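PDB 6NHS: beta-lactamase from Nostoc sp., which probably hydrolyses the beta-lactam ring of penicillin-type antibiotics as a class D serine beta-lactamase. Local coordinates for residues S58-S63 and A208-N213; A62-I67 and V135-L140; E129-Q134 and E175-Q180; P145-R150 and E154-I159. All blocks are in the same frame, centred on the assembly; numbering follows the deposited sequence.

Interaction 1: S58-S63 and A208-N213; sequences SFLPAS and ASVTPN. With FMT (formic acid), chain G.
The carbonyl O of Val210, the residue whose CG1 meets Leu60, accepts a 2.8 Å bond from Asn213 ND2. This closes the loop that links strands 198-207 and 213-223 of the central antiparallel sheet, in a fold shared by serine beta-lactamases and penicillin-binding proteins. The bond is bent, with an N-H...O angle of 136°, yet ND2 lies nearly in line with the carbonyl bond, with the oxygen close to the amide plane. Between the two residues the chain turns through a cis peptide before Pro212, and Asn213 OD1 is taken by Trp206 NE1, so both ends of the amide are held.

Facing this hairpin, segment 58-63 runs up to helix 65-76 and to Ser63, which fits the SxxK pattern and is probably the nucleophile. Its link to the loop is small, a single leucine methyl with no polar bond across. With Leu60 CG anti to the carbonyl carbon (chi1 -67°) and CD1 anti to CA, the methyl meets Val210 CG1 at 4.1 Å. Leu60 itself is buried, its backbone O accepting from Trp216 NE1 in the sheet. Ser209 makes a weak bond to Leu153 O through its hydroxyl, and that same OG sits 3.4 Å from Leu60 CD1.

Interaction 2: A62-I67 and V135-L140; sequences ASTFKI and VGYGNL. With FMT (formic acid), chain K; EDO (1,2-ethanediol), chain F.
Tyr137 reaches across to Phe65 from the loop just past helix 125-135, where Gly136 ends the helix as the C' residue of a Schellman motif. From CB, with CG anti to the backbone nitrogen (chi1 -175°), the side chain runs straight toward the start of helix 65-76. Its CD1 is 4.2 Å from Phe65 CE1, and one step on CE1 comes to 3.6 Å from Phe65 CD1. CZ lies 3.7 Å from the same Phe65 CD1. The rings form an offset edge-to-face pair, the edge of Phe65 toward the face of Tyr137, with centroids 5.4 Å apart and planes at 72°. At the tip, Tyr137 OH gives its proton to a water 2.6 Å from it, lying in the ring plane, and that water donates to Thr64 O at 2.8 Å. The phenol is bridged to the backbone beside the Ser63-Lys66 pair, which fits the SxxK pattern and probably forms part of the active site. Phe151, Trp152 and Phe68 also pack on Phe65, making this a buried aromatic cluster. On the far side of the helix start, Lys66 NZ donates to Ser63 OG at 2.8 Å and to O2 of a formic acid, probably from the crystallisation liquor, at 2.6 Å.

Interaction 3: E129-Q134 and E175-Q180; sequences EKFIKQ and ELPFSQ. With FMT (formic acid), chain I.
Phe131 and Phe178 lie rim to rim with their planes 7° from parallel, neither ring over the face of the other. Phe131 CE1 and Phe178 CE1 are 3.7 Å apart, and the centroids 5.7 Å. Both side chains set CG beside the backbone nitrogen, at chi1 -86° for Phe131 and -54° for Phe178. Neither bond from the main chain aims directly at the partner segment; Phe131 turns its CD1-CE1 edge to the partner, and Phe178 its outer CE1-CZ edge. The same edge of Phe131 also meets a carbonyl, as Pro177 O lies near the ring plane, 3.9 Å from CE1.

The contact belongs to the helical part of the class D fold, joining helix 125-135 to the linker between helices 161-172 and 180-189. Val72 and Thr76 of helix 65-76 touch Phe131, and Leu71 touches Phe178, so the ring pair is wedged against that central helix. An inverse gamma turn is centred on Pro177, with a weak bond from Phe178 N to Leu176 O.

Nearer the surface, Gln134 sets CG anti to its backbone nitrogen and is extended from there, lying alongside the proline but pointing the other way, its amide CD 3.8 Å from Pro177 CG. Farther along, Ser179 sits at the N-cap of helix 180-189, where OG caps a backbone nitrogen and donates to O2 of a formic acid, probably from the crystallisation liquor, at 2.9 Å.

Interaction 4: P145-R150 and E154-I159; sequences PEQIDR and EGPLQI
The guanidinium of Arg150 and the carboxylate of Glu154 are turned 39° against each other, and no salt bridge forms: Arg150 NH1 stays 4.0 Å from Glu154 OE1. The carboxylate leans instead on the aliphatic stem, with OE1 3.2 Å from Arg150 CD, so the charges would attract from just beyond salt-bridge distance. Arg150 precedes, and Glu154 ends, the single helical turn 151-154 in what probably corresponds to the omega loop of class D enzymes. Arg150 sets CG between its backbone nitrogen and carbonyl carbon (chi1 61°) and bends only farther out, at chi3, while Glu154 runs out extended beyond its CG.

The main chain makes the firmer link. Glu154 N donates to Arg150 O at 2.9 Å, an almost straight bond of 168° that spans four residues and closes the helical turn. Gly155, with positive phi, then leaves the helix, and a cis peptide leads into Pro156.

The other flat group here is the amide of Gln147. Its OE1 accepts from Thr144 N, which fixes the head, and the NE2 end is directed at the glycine-proline step. There Gln147 NE2 stands 3.7 Å from Gly155 O and 3.9 Å from Pro156 CD.

How the interactions relate
Interaction 2 is the buried contact, and the others surround it with growing exposure: interactions 1 and 3 are partly buried, interaction 4 lies at the surface. Interactions 1 and 2 share Ala62 and Ser63, so the approach to helix 65-76 faces both the sheet hairpin and the helical region. Segment 154-159 joins both through probable hydrogen bonds from Ile159 N to Phe59 O, Asn139 N to Gln158 O and Asn139 ND2 to Pro156 O. Helix 125-135 carries interaction 3 and passes into interaction 2. Interaction 2 is aromatic with a water bridge, interaction 3 sets a ring pair beside proline against glutamine, interaction 1 is thin, and interaction 4 pairs a backbone bond with loosely placed charges.

Interaction 1: S58-S63 and A208-N213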
loop_
_atom_site.group_PDB
_atom_site.type_symbol
_atom_site.label_atom_id
_atom_site.label_comp_id
_atom_site.label_asym_id
_atom_site.label_seq_id
_atom_site.Cartn_x
_atom_site.Cartn_y
_atom_site.Cartn_z
ATOM N N SER A 58 3.880 -9.211 11.175
ATOM C CA SER A 58 4.348 -9.021 9.806
ATOM C C SER A 58 3.506 -9.826 8.826
ATOM O O SER A 58 3.117 -10.962 9.116
ATOM C CB SER A 58 5.815 -9.441 9.671
ATOM O OG SER A 58 6.643 -8.652 10.497
ATOM N N PHE A 59 3.252 -9.237 7.656
ATOM C CA PHE A 59 2.504 -9.882 6.585
ATOM C C PHE A 59 3.140 -9.533 5.247
ATOM O O PHE A 59 3.790 -8.494 5.110
ATOM C CB PHE A 59 1.029 -9.452 6.576
ATOM C CG PHE A 59 0.331 -9.647 7.894
ATOM C CD1 PHE A 59 -0.332 -10.829 8.171
ATOM C CD2 PHE A 59 0.337 -8.645 8.855
ATOM C CE1 PHE A 59 -0.982 -11.011 9.388
ATOM C CE2 PHE A 59 -0.301 -8.825 10.070
ATOM C CZ PHE A 59 -0.962 -10.008 10.337
ATOM N N LEU A 60 2.955 -10.415 4.268
ATOM C CA LEU A 60 3.289 -10.090 2.888
ATOM C C LEU A 60 2.633 -8.767 2.495
ATOM O O LEU A 60 1.433 -8.587 2.732
ATOM C CB LEU A 60 2.810 -11.194 1.942
ATOM C CG LEU A 60 3.497 -12.550 2.070
ATOM C CD1 LEU A 60 2.715 -13.610 1.300
ATOM C CD2 LEU A 60 4.919 -12.438 1.538
ATOM N N PRO A 61 3.377 -7.830 1.903
ATOM C CA PRO A 61 2.761 -6.542 1.547
ATOM C C PRO A 61 1.816 -6.627 0.363
ATOM O O PRO A 61 0.890 -5.808 0.272
ATOM C CB PRO A 61 3.970 -5.643 1.241
ATOM C CG PRO A 61 5.074 -6.572 0.937
ATOM C CD PRO A 61 4.838 -7.813 1.737
ATOM N N ALA A 62 2.020 -7.592 -0.537
ATOM C CA ALA A 62 1.244 -7.709 -1.764
ATOM C C ALA A 62 1.219 -6.369 -2.486
ATOM O O ALA A 62 2.237 -5.671 -2.532
ATOM C CB ALA A 62 -0.177 -8.207 -1.472
ATOM N N SER A 63 0.059 -5.980 -3.019
ATOM C CA SER A 63 -0.009 -4.777 -3.840
ATOM C C SER A 63 0.274 -3.491 -3.075
ATOM O O SER A 63 0.493 -2.464 -3.725
ATOM C CB SER A 63 -1.381 -4.661 -4.516
ATOM O OG SER A 63 -1.448 -5.516 -5.645
ATOM N N ALA A 208 -2.580 -13.828 -1.507
ATOM C CA ALA A 208 -3.312 -15.073 -1.699
ATOM C C ALA A 208 -2.437 -16.315 -1.596
ATOM O O ALA A 208 -2.952 -17.428 -1.728
ATOM C CB ALA A 208 -4.024 -15.061 -3.056
ATOM N N SER A 209 -1.134 -16.160 -1.370
ATOM C CA SER A 209 -0.243 -17.307 -1.261
ATOM C C SER A 209 -0.178 -17.876 0.151
ATOM O O SER A 209 0.464 -18.912 0.355
ATOM C CB SER A 209 1.166 -16.936 -1.734
ATOM O OG SER A 209 1.718 -15.908 -0.936
ATOM N N VAL A 210 -0.824 -17.236 1.127
ATOM C CA VAL A 210 -0.882 -17.740 2.492
ATOM C C VAL A 210 -2.336 -18.020 2.849
ATOM O O VAL A 210 -3.265 -17.522 2.211
ATOM C CB VAL A 210 -0.250 -16.765 3.508
ATOM C CG1 VAL A 210 1.268 -16.779 3.382
ATOM C CG2 VAL A 210 -0.792 -15.360 3.297
ATOM N N THR A 211 -2.522 -18.833 3.887
ATOM C CA THR A 211 -3.852 -19.191 4.379
ATOM C C THR A 211 -3.920 -18.871 5.858
ATOM O O THR A 211 -3.099 -19.389 6.644
ATOM C CB THR A 211 -4.166 -20.668 4.125
ATOM O OG1 THR A 211 -4.193 -20.920 2.713
ATOM C CG2 THR A 211 -5.524 -21.019 4.717
ATOM N N PRO A 212 -4.867 -18.026 6.310
ATOM C CA PRO A 212 -5.849 -17.358 5.450
ATOM C C PRO A 212 -5.232 -16.262 4.585
ATOM O O PRO A 212 -4.137 -15.793 4.897
ATOM C CB PRO A 212 -6.835 -16.758 6.455
ATOM C CG PRO A 212 -6.020 -16.520 7.666
ATOM C CD PRO A 212 -5.051 -17.672 7.727
ATOM N N ASN A 213 -5.909 -15.883 3.504
ATOM C CA ASN A 213 -5.455 -14.742 2.723
ATOM C C ASN A 213 -5.422 -13.498 3.604
ATOM O O ASN A 213 -6.163 -13.383 4.582
ATOM C CB ASN A 213 -6.374 -14.503 1.523
ATOM C CG ASN A 213 -6.277 -15.597 0.472
ATOM O OD1 ASN A 213 -6.943 -15.527 -0.551
ATOM N ND2 ASN A 213 -5.445 -16.605 0.717
HETATM C C FMT G . 7.346 -9.313 14.092
HETATM O O1 FMT G . 7.752 -10.250 13.409
HETATM O O2 FMT G . 7.077 -8.203 13.636
#

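Interaction 2: A62-I67 and V135-L140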
loop_
_atom_site.group_PDB
_atom_site.type_symbol
_atom_site.label_atom_id
_atom_site.label_comp_id
_atom_site.label_asym_id
_atom_site.label_seq_id
_atom_site.Cartn_x
_atom_site.Cartn_y
_atom_site.Cartn_z
ATOM N N ALA A 62 2.020 -7.592 -0.537
ATOM C CA ALA A 62 1.244 -7.709 -1.764
ATOM C C ALA A 62 1.219 -6.369 -2.486
ATOM O O ALA A 62 2.237 -5.671 -2.532
ATOM C CB ALA A 62 -0.177 -8.207 -1.472
ATOM N N SER A 63 0.059 -5.980 -3.019
ATOM C CA SER A 63 -0.009 -4.777 -3.840
ATOM C C SER A 63 0.274 -3.491 -3.075
ATOM O O SER A 63 0.493 -2.464 -3.725
ATOM C CB SER A 63 -1.381 -4.661 -4.516
ATOM O OG SER A 63 -1.448 -5.516 -5.645
ATOM N N THR A 64 0.253 -3.489 -1.732
ATOM C CA THR A 64 0.642 -2.266 -1.033
ATOM C C THR A 64 2.087 -1.896 -1.322
ATOM O O THR A 64 2.467 -0.729 -1.172
ATOM C CB THR A 64 0.445 -2.381 0.488
ATOM O OG1 THR A 64 1.353 -3.345 1.047
ATOM C CG2 THR A 64 -0.978 -2.763 0.810
ATOM N N PHE A 65 2.896 -2.868 -1.740
ATOM C CA PHE A 65 4.278 -2.590 -2.105
ATOM C C PHE A 65 4.376 -1.691 -3.327
ATOM O O PHE A 65 5.433 -1.097 -3.559
ATOM C CB PHE A 65 5.021 -3.907 -2.350
ATOM C CG PHE A 65 6.497 -3.737 -2.573
ATOM C CD1 PHE A 65 7.323 -3.339 -1.536
ATOM C CD2 PHE A 65 7.054 -3.975 -3.821
ATOM C CE1 PHE A 65 8.685 -3.176 -1.734
ATOM C CE2 PHE A 65 8.415 -3.815 -4.032
ATOM C CZ PHE A 65 9.235 -3.415 -2.982
ATOM N N LYS A 66 3.294 -1.566 -4.108
ATOM C CA LYS A 66 3.321 -0.690 -5.278
ATOM C C LYS A 66 3.645 0.750 -4.898
ATOM O O LYS A 66 4.190 1.495 -5.722
ATOM C CB LYS A 66 1.982 -0.746 -6.022
ATOM C CG LYS A 66 1.716 -2.054 -6.758
ATOM C CD LYS A 66 0.442 -1.945 -7.607
ATOM C CE LYS A 66 0.277 -3.145 -8.537
ATOM N NZ LYS A 66 -0.124 -4.390 -7.832
ATOM N N ILE A 67 3.318 1.163 -3.670
ATOM C CA ILE A 67 3.665 2.515 -3.231
ATOM C C ILE A 67 5.180 2.685 -3.197
ATOM O O ILE A 67 5.731 3.627 -3.777
ATOM C CB ILE A 67 3.037 2.822 -1.861
ATOM C CG1 ILE A 67 1.505 2.760 -1.934
ATOM C CG2 ILE A 67 3.508 4.187 -1.357
ATOM C CD1 ILE A 67 0.831 2.788 -0.548
ATOM N N VAL A 135 15.382 3.220 3.122
ATOM C CA VAL A 135 14.054 3.602 3.597
ATOM C C VAL A 135 13.705 2.877 4.893
ATOM O O VAL A 135 12.934 3.393 5.716
ATOM C CB VAL A 135 13.015 3.325 2.488
ATOM C CG1 VAL A 135 11.588 3.466 3.007
ATOM C CG2 VAL A 135 13.244 4.263 1.308
ATOM N N GLY A 136 14.262 1.690 5.105
ATOM C CA GLY A 136 13.868 0.886 6.245
ATOM C C GLY A 136 12.526 0.213 6.064
ATOM O O GLY A 136 11.735 0.159 7.011
ATOM N N TYR A 137 12.250 -0.321 4.871
ATOM C CA TYR A 137 10.910 -0.795 4.532
ATOM C C TYR A 137 10.689 -2.208 5.066
ATOM O O TYR A 137 11.375 -3.145 4.646
ATOM C CB TYR A 137 10.706 -0.766 3.016
ATOM C CG TYR A 137 9.298 -1.133 2.596
ATOM C CD1 TYR A 137 8.947 -2.456 2.357
ATOM C CD2 TYR A 137 8.317 -0.160 2.461
ATOM C CE1 TYR A 137 7.659 -2.805 1.985
ATOM C CE2 TYR A 137 7.017 -0.498 2.083
ATOM C CZ TYR A 137 6.704 -1.828 1.838
ATOM O OH TYR A 137 5.424 -2.189 1.471
ATOM N N GLY A 138 9.715 -2.367 5.965
ATOM C CA GLY A 138 9.320 -3.699 6.413
ATOM C C GLY A 138 10.459 -4.464 7.063
ATOM O O GLY A 138 11.272 -3.903 7.807
ATOM N N ASN A 139 10.527 -5.771 6.779
ATOM C CA ASN A 139 11.580 -6.629 7.320
ATOM C C ASN A 139 12.851 -6.617 6.474
ATOM O O ASN A 139 13.747 -7.432 6.719
ATOM C CB ASN A 139 11.072 -8.069 7.499
ATOM C CG ASN A 139 10.883 -8.817 6.172
ATOM O OD1 ASN A 139 10.994 -8.245 5.097
ATOM N ND2 ASN A 139 10.579 -10.108 6.261
ATOM N N LEU A 140 12.936 -5.731 5.477
ATOM C CA LEU A 140 14.167 -5.409 4.756
ATOM C C LEU A 140 14.707 -6.556 3.906
ATOM O O LEU A 140 15.871 -6.518 3.499
ATOM C CB LEU A 140 15.274 -4.946 5.718
ATOM C CG LEU A 140 14.917 -3.912 6.786
ATOM C CD1 LEU A 140 16.134 -3.645 7.668
ATOM C CD2 LEU A 140 14.432 -2.636 6.146
HETATM C C FMT K . 2.255 -6.212 -7.551
HETATM O O1 FMT K . 2.859 -5.185 -7.736
HETATM O O2 FMT K . 1.286 -6.258 -6.791
HETATM C C1 EDO F . 17.519 -10.409 2.055
HETATM O O1 EDO F . 16.509 -11.397 1.811
HETATM C C2 EDO F . 17.769 -9.588 0.793
HETATM O O2 EDO F . 17.496 -8.204 1.056
HETATM O O HOH W 1 3.680 -0.271 1.321
#

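Interaction 3: E129-Q134 and E175-Q180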
loop_
_atom_site.group_PDB
_atom_site.type_symbol
_atom_site.label_atom_id
_atom_site.label_comp_id
_atom_site.label_asym_id
_atom_site.label_seq_id
_atom_site.Cartn_x
_atom_site.Cartn_y
_atom_site.Cartn_z
ATOM N N GLU A 129 17.642 -3.497 -3.138
ATOM C CA GLU A 129 18.087 -3.729 -1.768
ATOM C C GLU A 129 18.568 -2.437 -1.113
ATOM O O GLU A 129 18.299 -2.194 0.067
ATOM C CB GLU A 129 19.190 -4.792 -1.742
ATOM C CG GLU A 129 19.283 -5.513 -0.400
ATOM C CD GLU A 129 20.534 -6.346 -0.255
ATOM O OE1 GLU A 129 21.009 -6.914 -1.260
ATOM O OE2 GLU A 129 21.054 -6.423 0.876
ATOM N N LYS A 130 19.288 -1.596 -1.863
ATOM C CA LYS A 130 19.772 -0.335 -1.305
ATOM C C LYS A 130 18.614 0.548 -0.859
ATOM O O LYS A 130 18.626 1.092 0.252
ATOM C CB LYS A 130 20.643 0.405 -2.324
ATOM C CG LYS A 130 22.020 -0.202 -2.531
ATOM C CD LYS A 130 22.935 0.745 -3.297
ATOM C CE LYS A 130 24.112 0.001 -3.911
ATOM N NZ LYS A 130 24.752 -0.925 -2.937
ATOM N N PHE A 131 17.595 0.698 -1.711
ATOM C CA PHE A 131 16.460 1.547 -1.348
ATOM C C PHE A 131 15.662 0.950 -0.194
ATOM O O PHE A 131 15.213 1.683 0.696
ATOM C CB PHE A 131 15.557 1.776 -2.561
ATOM C CG PHE A 131 15.995 2.923 -3.428
ATOM C CD1 PHE A 131 15.615 4.224 -3.123
ATOM C CD2 PHE A 131 16.793 2.704 -4.543
ATOM C CE1 PHE A 131 16.020 5.291 -3.919
ATOM C CE2 PHE A 131 17.199 3.760 -5.346
ATOM C CZ PHE A 131 16.817 5.057 -5.033
ATOM N N ILE A 132 15.475 -0.374 -0.195
ATOM C CA ILE A 132 14.766 -1.038 0.899
ATOM C C ILE A 132 15.434 -0.724 2.234
ATOM O O ILE A 132 14.773 -0.382 3.221
ATOM C CB ILE A 132 14.702 -2.557 0.647
ATOM C CG1 ILE A 132 13.699 -2.888 -0.465
ATOM C CG2 ILE A 132 14.342 -3.295 1.923
ATOM C CD1 ILE A 132 12.239 -2.873 -0.020
ATOM N N LYS A 133 16.759 -0.836 2.283
ATOM C CA LYS A 133 17.468 -0.626 3.540
ATOM C C LYS A 133 17.578 0.855 3.888
ATOM O O LYS A 133 17.490 1.224 5.064
ATOM C CB LYS A 133 18.846 -1.281 3.468
ATOM C CG LYS A 133 18.775 -2.800 3.380
ATOM C CD LYS A 133 20.148 -3.442 3.450
ATOM C CE LYS A 133 20.033 -4.957 3.551
ATOM N NZ LYS A 133 21.363 -5.634 3.668
ATOM N N GLN A 134 17.756 1.721 2.886
ATOM C CA GLN A 134 17.821 3.155 3.159
ATOM C C GLN A 134 16.495 3.669 3.706
ATOM O O GLN A 134 16.469 4.457 4.661
ATOM C CB GLN A 134 18.213 3.902 1.885
ATOM C CG GLN A 134 18.727 5.308 2.100
ATOM C CD GLN A 134 19.362 5.885 0.844
ATOM O OE1 GLN A 134 19.955 6.964 0.875
ATOM N NE2 GLN A 134 19.241 5.164 -0.270
ATOM N N GLU A 175 11.324 12.777 4.276
ATOM C CA GLU A 175 12.532 12.245 4.895
ATOM C C GLU A 175 13.206 11.165 4.063
ATOM O O GLU A 175 14.382 10.860 4.303
ATOM C CB GLU A 175 12.215 11.653 6.269
ATOM C CG GLU A 175 11.862 12.656 7.327
ATOM C CD GLU A 175 11.705 12.006 8.689
ATOM O OE1 GLU A 175 11.988 10.797 8.807
ATOM O OE2 GLU A 175 11.304 12.706 9.638
ATOM N N LEU A 176 12.485 10.571 3.109
ATOM C CA LEU A 176 12.977 9.449 2.330
ATOM C C LEU A 176 13.807 9.946 1.152
ATOM O O LEU A 176 13.703 11.111 0.750
ATOM C CB LEU A 176 11.796 8.596 1.849
ATOM C CG LEU A 176 10.933 8.056 2.996
ATOM C CD1 LEU A 176 9.870 7.108 2.480
ATOM C CD2 LEU A 176 11.805 7.378 4.051
ATOM N N PRO A 177 14.656 9.085 0.571
ATOM C CA PRO A 177 15.565 9.548 -0.495
ATOM C C PRO A 177 14.888 9.606 -1.859
ATOM O O PRO A 177 15.293 8.939 -2.816
ATOM C CB PRO A 177 16.686 8.501 -0.438
ATOM C CG PRO A 177 15.970 7.244 -0.065
ATOM C CD PRO A 177 14.922 7.683 0.947
ATOM N N PHE A 178 13.830 10.411 -1.953
ATOM C CA PHE A 178 13.112 10.619 -3.201
ATOM C C PHE A 178 12.952 12.113 -3.442
ATOM O O PHE A 178 12.696 12.881 -2.510
ATOM C CB PHE A 178 11.733 9.924 -3.191
ATOM C CG PHE A 178 11.804 8.460 -2.858
ATOM C CD1 PHE A 178 12.420 7.566 -3.725
ATOM C CD2 PHE A 178 11.280 7.980 -1.665
ATOM C CE1 PHE A 178 12.503 6.225 -3.414
ATOM C CE2 PHE A 178 11.347 6.631 -1.355
ATOM C CZ PHE A 178 11.963 5.752 -2.228
ATOM N N SER A 179 13.125 12.516 -4.696
ATOM C CA SER A 179 13.004 13.916 -5.064
ATOM C C SER A 179 11.562 14.385 -4.919
ATOM O O SER A 179 10.620 13.587 -4.905
ATOM C CB SER A 179 13.463 14.126 -6.504
ATOM O OG SER A 179 12.525 13.545 -7.398
ATOM N N GLN A 180 11.397 15.710 -4.827
ATOM C CA GLN A 180 10.055 16.290 -4.759
ATOM C C GLN A 180 9.212 15.884 -5.965
ATOM O O GLN A 180 8.003 15.648 -5.839
ATOM C CB GLN A 180 10.145 17.814 -4.660
ATOM C CG GLN A 180 8.804 18.496 -4.402
ATOM C CD GLN A 180 8.197 18.092 -3.070
ATOM O OE1 GLN A 180 8.794 18.302 -2.019
ATOM N NE2 GLN A 180 7.009 17.496 -3.111
HETATM C C FMT I . 12.831 11.860 -10.491
HETATM O O1 FMT I . 11.600 11.922 -10.428
HETATM O O2 FMT I . 13.603 12.635 -9.918
#

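Interaction 4: P145-R150 and E154-I159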
loop_
_atom_site.group_PDB
_atom_site.type_symbol
_atom_site.label_atom_id
_atom_site.label_comp_id
_atom_site.label_asym_id
_atom_site.label_seq_id
_atom_site.Cartn_x
_atom_site.Cartn_y
_atom_site.Cartn_z
ATOM N N PRO A 145 18.505 -12.586 -6.123
ATOM C CA PRO A 145 18.218 -11.928 -7.410
ATOM C C PRO A 145 17.135 -12.622 -8.219
ATOM O O PRO A 145 16.381 -11.953 -8.937
ATOM C CB PRO A 145 19.574 -11.968 -8.128
ATOM C CG PRO A 145 20.577 -11.971 -7.019
ATOM C CD PRO A 145 19.954 -12.771 -5.908
ATOM N N GLU A 146 17.020 -13.947 -8.108
ATOM C CA GLU A 146 16.004 -14.686 -8.845
ATOM C C GLU A 146 14.590 -14.392 -8.362
ATOM O O GLU A 146 13.631 -14.724 -9.066
ATOM C CB GLU A 146 16.283 -16.189 -8.752
ATOM C CG GLU A 146 17.556 -16.640 -9.470
ATOM C CD GLU A 146 18.839 -16.226 -8.753
ATOM O OE1 GLU A 146 19.863 -16.017 -9.440
ATOM O OE2 GLU A 146 18.828 -16.103 -7.509
ATOM N N GLN A 147 14.437 -13.780 -7.188
ATOM C CA GLN A 147 13.131 -13.420 -6.652
ATOM C C GLN A 147 12.777 -11.957 -6.900
ATOM O O GLN A 147 11.839 -11.446 -6.283
ATOM C CB GLN A 147 13.081 -13.725 -5.148
ATOM C CG GLN A 147 13.209 -15.211 -4.809
ATOM C CD GLN A 147 13.423 -15.470 -3.319
ATOM O OE1 GLN A 147 14.506 -15.243 -2.788
ATOM N NE2 GLN A 147 12.387 -15.951 -2.646
ATOM N N ILE A 148 13.495 -11.282 -7.805
ATOM C CA ILE A 148 13.382 -9.830 -7.948
ATOM C C ILE A 148 11.975 -9.407 -8.369
ATOM O O ILE A 148 11.545 -8.284 -8.074
ATOM C CB ILE A 148 14.454 -9.306 -8.933
ATOM C CG1 ILE A 148 14.466 -7.771 -8.974
ATOM C CG2 ILE A 148 14.248 -9.879 -10.345
ATOM C CD1 ILE A 148 14.771 -7.118 -7.619
ATOM N N ASP A 149 11.226 -10.284 -9.042
ATOM C CA ASP A 149 9.890 -9.925 -9.506
ATOM C C ASP A 149 8.779 -10.569 -8.685
ATOM O O ASP A 149 7.624 -10.583 -9.128
ATOM C CB ASP A 149 9.722 -10.278 -10.988
ATOM C CG ASP A 149 9.863 -11.760 -11.255
ATOM O OD1 ASP A 149 10.288 -12.490 -10.339
ATOM O OD2 ASP A 149 9.549 -12.195 -12.385
ATOM N N ARG A 150 9.087 -11.095 -7.496
ATOM C CA ARG A 150 8.033 -11.698 -6.686
ATOM C C ARG A 150 8.255 -11.607 -5.182
ATOM O O ARG A 150 7.418 -12.127 -4.437
ATOM C CB ARG A 150 7.852 -13.171 -7.089
ATOM C CG ARG A 150 9.082 -14.044 -6.892
ATOM C CD ARG A 150 8.779 -15.483 -7.291
ATOM N NE ARG A 150 9.763 -16.032 -8.220
ATOM C CZ ARG A 150 10.625 -16.998 -7.914
ATOM N NH1 ARG A 150 10.625 -17.534 -6.701
ATOM N NH2 ARG A 150 11.484 -17.434 -8.826
ATOM N N GLU A 154 5.317 -13.356 -2.808
ATOM C CA GLU A 154 5.489 -14.673 -2.222
ATOM C C GLU A 154 6.434 -14.685 -1.033
ATOM O O GLU A 154 6.518 -15.708 -0.344
ATOM C CB GLU A 154 6.010 -15.660 -3.278
ATOM C CG GLU A 154 5.146 -15.745 -4.514
ATOM C CD GLU A 154 5.771 -16.595 -5.605
ATOM O OE1 GLU A 154 6.858 -17.170 -5.369
ATOM O OE2 GLU A 154 5.174 -16.686 -6.698
ATOM N N GLY A 155 7.142 -13.589 -0.775
ATOM C CA GLY A 155 8.145 -13.558 0.266
ATOM C C GLY A 155 9.526 -13.485 -0.350
ATOM O O GLY A 155 9.697 -13.713 -1.549
ATOM N N PRO A 156 10.553 -13.205 0.461
ATOM C CA PRO A 156 10.484 -13.131 1.924
ATOM C C PRO A 156 10.105 -11.770 2.507
ATOM O O PRO A 156 10.088 -11.651 3.729
ATOM C CB PRO A 156 11.910 -13.498 2.342
ATOM C CG PRO A 156 12.757 -12.953 1.238
ATOM C CD PRO A 156 11.940 -13.096 -0.032
ATOM N N LEU A 157 9.814 -10.770 1.678
ATOM C CA LEU A 157 9.498 -9.446 2.207
ATOM C C LEU A 157 8.184 -9.472 2.979
ATOM O O LEU A 157 7.169 -9.972 2.483
ATOM C CB LEU A 157 9.414 -8.414 1.081
ATOM C CG LEU A 157 9.164 -6.975 1.543
ATOM C CD1 LEU A 157 10.312 -6.514 2.451
ATOM C CD2 LEU A 157 8.998 -6.024 0.350
ATOM N N GLN A 158 8.205 -8.940 4.200
ATOM C CA GLN A 158 6.993 -8.775 4.990
ATOM C C GLN A 158 7.032 -7.412 5.672
ATOM O O GLN A 158 8.083 -6.771 5.769
ATOM C CB GLN A 158 6.833 -9.898 6.023
ATOM C CG GLN A 158 6.721 -11.299 5.415
ATOM C CD GLN A 158 6.495 -12.366 6.467
ATOM O OE1 GLN A 158 5.562 -12.282 7.253
ATOM N NE2 GLN A 158 7.358 -13.370 6.491
ATOM N N ILE A 159 5.865 -6.967 6.142
ATOM C CA ILE A 159 5.749 -5.659 6.776
ATOM C C ILE A 159 4.594 -5.699 7.770
ATOM O O ILE A 159 3.592 -6.387 7.558
ATOM C CB ILE A 159 5.565 -4.545 5.711
ATOM C CG1 ILE A 159 5.691 -3.155 6.333
ATOM C CG2 ILE A 159 4.217 -4.692 4.979
ATOM C CD1 ILE A 159 5.850 -2.065 5.312
#